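Local coordinates for DNA polymerase (Bacillus phage phi29, PDB 2PY5), which replicates the phage genome from a protein primer, coupling highly processive strand-displacement DNA synthesis to 3'-5' proofreading, at residues F[123-128]-F[175-180]. The protein carries 2 engineered substitutions. Sequence-based numbering, arbitrary orientation.
Sequences LKKLPF and EALLIQ. With nucleotides of chain A.
K125, on the short helix 122-125, and L126, in the loop that follows it, pack against A176, L177 and Q180 of the long helix 160-182 in a small, buried contact inside the exonuclease domain: one amide hydrogen bond set among aliphatic side chains. Q180 makes the polar link. Its CG is anti to the backbone N (chi1 -169°) and the chain runs on extended, carrying the amide across to the backbone of K125. There NE2 gives a nearly straight hydrogen bond to K125 O, 3.0 Å long with an N-H...O angle of 172°. K125 O lies in the plane of the Q180 amide, whereas NE2 stands well above the plane of the K125 carbonyl. The amide oxygen, Q180 OE1, is buried without a polar partner in the model; K125 CB and L126 CD2 each approach it to 3.6 Å.

The apolar half belongs to L126. Its CD1 rests on A176 CB at 3.6 Å and meets L177 CD2 at 3.7 Å, while CD2 lies beside the Q180 amide as the two side chains pass in opposite directions. L177 CD2 also reaches K125 CB, at 3.9 Å. The K125 chain bends at chi2 and chi3, and its CE comes within 3.8 Å of Q180 NE2; beyond it, NZ forms a salt bridge with D193 and hydrogen bonds to the carbonyls of L185 and R187.

Two residues before K125, L123, which binds single-stranded DNA and is essential for 3'-5' exonucleolysis, touches C5' of DT5 of chain A with CD1 at 3.8 Å. Helix 130-136 contributes I133, which touches both L126 and A176, and helix 376-387 of the polymerization region brings L381 and L384 against Q180, so the contact lies where exonuclease and polymerization regions meet, just beyond strand 113-121.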
loop_
_atom_site.group_PDB
_atom_site.type_symbol
_atom_site.label_atom_id
_atom_site.label_comp_id
_atom_site.label_asym_id
_atom_site.label_seq_id
_atom_site.Cartn_x
_atom_site.Cartn_y
_atom_site.Cartn_z
ATOM N N LEU F 123 2.286 -10.035 6.092
ATOM C CA LEU F 123 2.389 -8.894 5.154
ATOM C C LEU F 123 1.447 -7.747 5.536
ATOM O O LEU F 123 1.709 -6.559 5.224
ATOM C CB LEU F 123 2.132 -9.332 3.709
ATOM C CG LEU F 123 2.418 -8.309 2.615
ATOM C CD1 LEU F 123 3.860 -7.866 2.566
ATOM C CD2 LEU F 123 1.997 -8.889 1.258
ATOM N N LYS F 124 0.346 -8.076 6.225
ATOM C CA LYS F 124 -0.601 -7.038 6.664
ATOM C C LYS F 124 -0.038 -6.259 7.861
ATOM O O LYS F 124 -0.407 -5.104 8.091
ATOM C CB LYS F 124 -1.955 -7.672 7.011
ATOM C CG LYS F 124 -2.645 -8.382 5.828
ATOM C CD LYS F 124 -3.195 -7.414 4.814
ATOM C CE LYS F 124 -3.878 -8.148 3.669
ATOM N NZ LYS F 124 -2.931 -8.940 2.848
ATOM N N LYS F 125 0.821 -6.929 8.628
ATOM C CA LYS F 125 1.517 -6.337 9.770
ATOM C C LYS F 125 2.771 -5.552 9.359
ATOM O O LYS F 125 3.043 -4.480 9.897
ATOM C CB LYS F 125 1.914 -7.461 10.720
ATOM C CG LYS F 125 0.740 -8.160 11.376
ATOM C CD LYS F 125 0.569 -7.778 12.815
ATOM C CE LYS F 125 0.453 -6.277 13.006
ATOM N NZ LYS F 125 0.124 -5.852 14.394
ATOM N N LEU F 126 3.512 -6.115 8.408
ATOM C CA LEU F 126 4.809 -5.653 7.965
ATOM C C LEU F 126 4.759 -5.601 6.432
ATOM O O LEU F 126 5.138 -6.552 5.756
ATOM C CB LEU F 126 5.893 -6.620 8.473
ATOM C CG LEU F 126 5.992 -6.747 10.005
ATOM C CD1 LEU F 126 6.781 -8.030 10.373
ATOM C CD2 LEU F 126 6.620 -5.496 10.621
ATOM N N PRO F 127 4.230 -4.489 5.878
ATOM C CA PRO F 127 3.932 -4.424 4.435
ATOM C C PRO F 127 5.154 -4.192 3.521
ATOM O O PRO F 127 5.229 -3.197 2.793
ATOM C CB PRO F 127 2.917 -3.281 4.362
ATOM C CG PRO F 127 3.364 -2.355 5.465
ATOM C CD PRO F 127 3.754 -3.283 6.585
ATOM N N PHE F 128 6.104 -5.126 3.571
ATOM C CA PHE F 128 7.339 -5.067 2.784
ATOM C C PHE F 128 7.757 -6.486 2.508
ATOM O O PHE F 128 7.379 -7.373 3.258
ATOM C CB PHE F 128 8.465 -4.368 3.556
ATOM C CG PHE F 128 8.024 -3.165 4.326
ATOM C CD1 PHE F 128 7.660 -3.280 5.660
ATOM C CD2 PHE F 128 7.976 -1.937 3.715
ATOM C CE1 PHE F 128 7.246 -2.150 6.378
ATOM C CE2 PHE F 128 7.571 -0.800 4.418
ATOM C CZ PHE F 128 7.203 -0.923 5.751
ATOM N N GLU F 175 11.450 -12.481 14.217
ATOM C CA GLU F 175 12.144 -11.395 14.910
ATOM C C GLU F 175 11.397 -10.069 14.752
ATOM O O GLU F 175 11.258 -9.305 15.708
ATOM C CB GLU F 175 13.583 -11.266 14.410
ATOM C CG GLU F 175 14.482 -12.457 14.838
ATOM C CD GLU F 175 15.889 -12.416 14.251
ATOM O OE1 GLU F 175 16.123 -11.666 13.279
ATOM O OE2 GLU F 175 16.769 -13.135 14.775
ATOM N N ALA F 176 10.944 -9.796 13.534
ATOM C CA ALA F 176 10.260 -8.534 13.244
ATOM C C ALA F 176 8.907 -8.477 13.950
ATOM O O ALA F 176 8.570 -7.457 14.546
ATOM C CB ALA F 176 10.094 -8.325 11.734
ATOM N N LEU F 177 8.146 -9.570 13.893
ATOM C CA LEU F 177 6.848 -9.595 14.569
ATOM C C LEU F 177 6.987 -9.476 16.080
ATOM O O LEU F 177 6.201 -8.781 16.716
ATOM C CB LEU F 177 6.063 -10.847 14.237
ATOM C CG LEU F 177 5.506 -10.915 12.829
ATOM C CD1 LEU F 177 4.895 -12.274 12.602
ATOM C CD2 LEU F 177 4.456 -9.813 12.618
ATOM N N LEU F 178 7.990 -10.129 16.656
ATOM C CA LEU F 178 8.177 -10.027 18.103
ATOM C C LEU F 178 8.461 -8.575 18.533
ATOM O O LEU F 178 7.889 -8.075 19.518
ATOM C CB LEU F 178 9.278 -10.976 18.586
ATOM C CG LEU F 178 9.437 -11.014 20.110
ATOM C CD1 LEU F 178 8.146 -11.429 20.768
ATOM C CD2 LEU F 178 10.560 -11.934 20.494
ATOM N N ILE F 179 9.338 -7.880 17.803
ATOM C CA ILE F 179 9.604 -6.479 18.078
ATOM C C ILE F 179 8.314 -5.650 17.984
ATOM O O ILE F 179 8.046 -4.839 18.854
ATOM C CB ILE F 179 10.690 -5.904 17.130
ATOM C CG1 ILE F 179 12.048 -6.571 17.399
ATOM C CG2 ILE F 179 10.814 -4.422 17.292
ATOM C CD1 ILE F 179 13.009 -6.483 16.214
ATOM N N GLN F 180 7.530 -5.869 16.932
ATOM C CA GLN F 180 6.251 -5.174 16.748
ATOM C C GLN F 180 5.289 -5.423 17.927
ATOM O O GLN F 180 4.756 -4.487 18.509
ATOM C CB GLN F 180 5.647 -5.611 15.433
ATOM C CG GLN F 180 4.461 -4.788 14.969
ATOM C CD GLN F 180 4.087 -5.132 13.565
ATOM O OE1 GLN F 180 4.228 -6.269 13.141
ATOM N NE2 GLN F 180 3.611 -4.140 12.829
ATOM P P DT A 5 5.997 -5.602 -2.525
ATOM O OP1 DT A 5 5.704 -4.673 -1.408
ATOM O OP2 DT A 5 7.074 -5.301 -3.485
ATOM O "O5'" DT A 5 6.284 -7.057 -1.889
ATOM C "C5'" DT A 5 5.547 -7.512 -0.787
ATOM C "C4'" DT A 5 5.139 -8.940 -1.010
ATOM O "O4'" DT A 5 4.167 -8.957 -2.059
ATOM C "C3'" DT A 5 6.238 -9.872 -1.485
ATOM O "O3'" DT A 5 6.845 -10.445 -0.361
ATOM C "C2'" DT A 5 5.503 -10.911 -2.316
ATOM C "C1'" DT A 5 4.241 -10.187 -2.739
ATOM N N1 DT A 5 4.183 -9.825 -4.158
ATOM C C2 DT A 5 3.105 -10.263 -4.872
ATOM O O2 DT A 5 2.221 -10.969 -4.391
ATOM N N3 DT A 5 3.128 -9.882 -6.178
ATOM C C4 DT A 5 4.080 -9.096 -6.806
ATOM O O4 DT A 5 3.984 -8.821 -7.995
ATOM C C5 DT A 5 5.178 -8.654 -5.994
ATOM C C7 DT A 5 6.268 -7.810 -6.573
ATOM C C6 DT A 5 5.185 -9.035 -4.708
#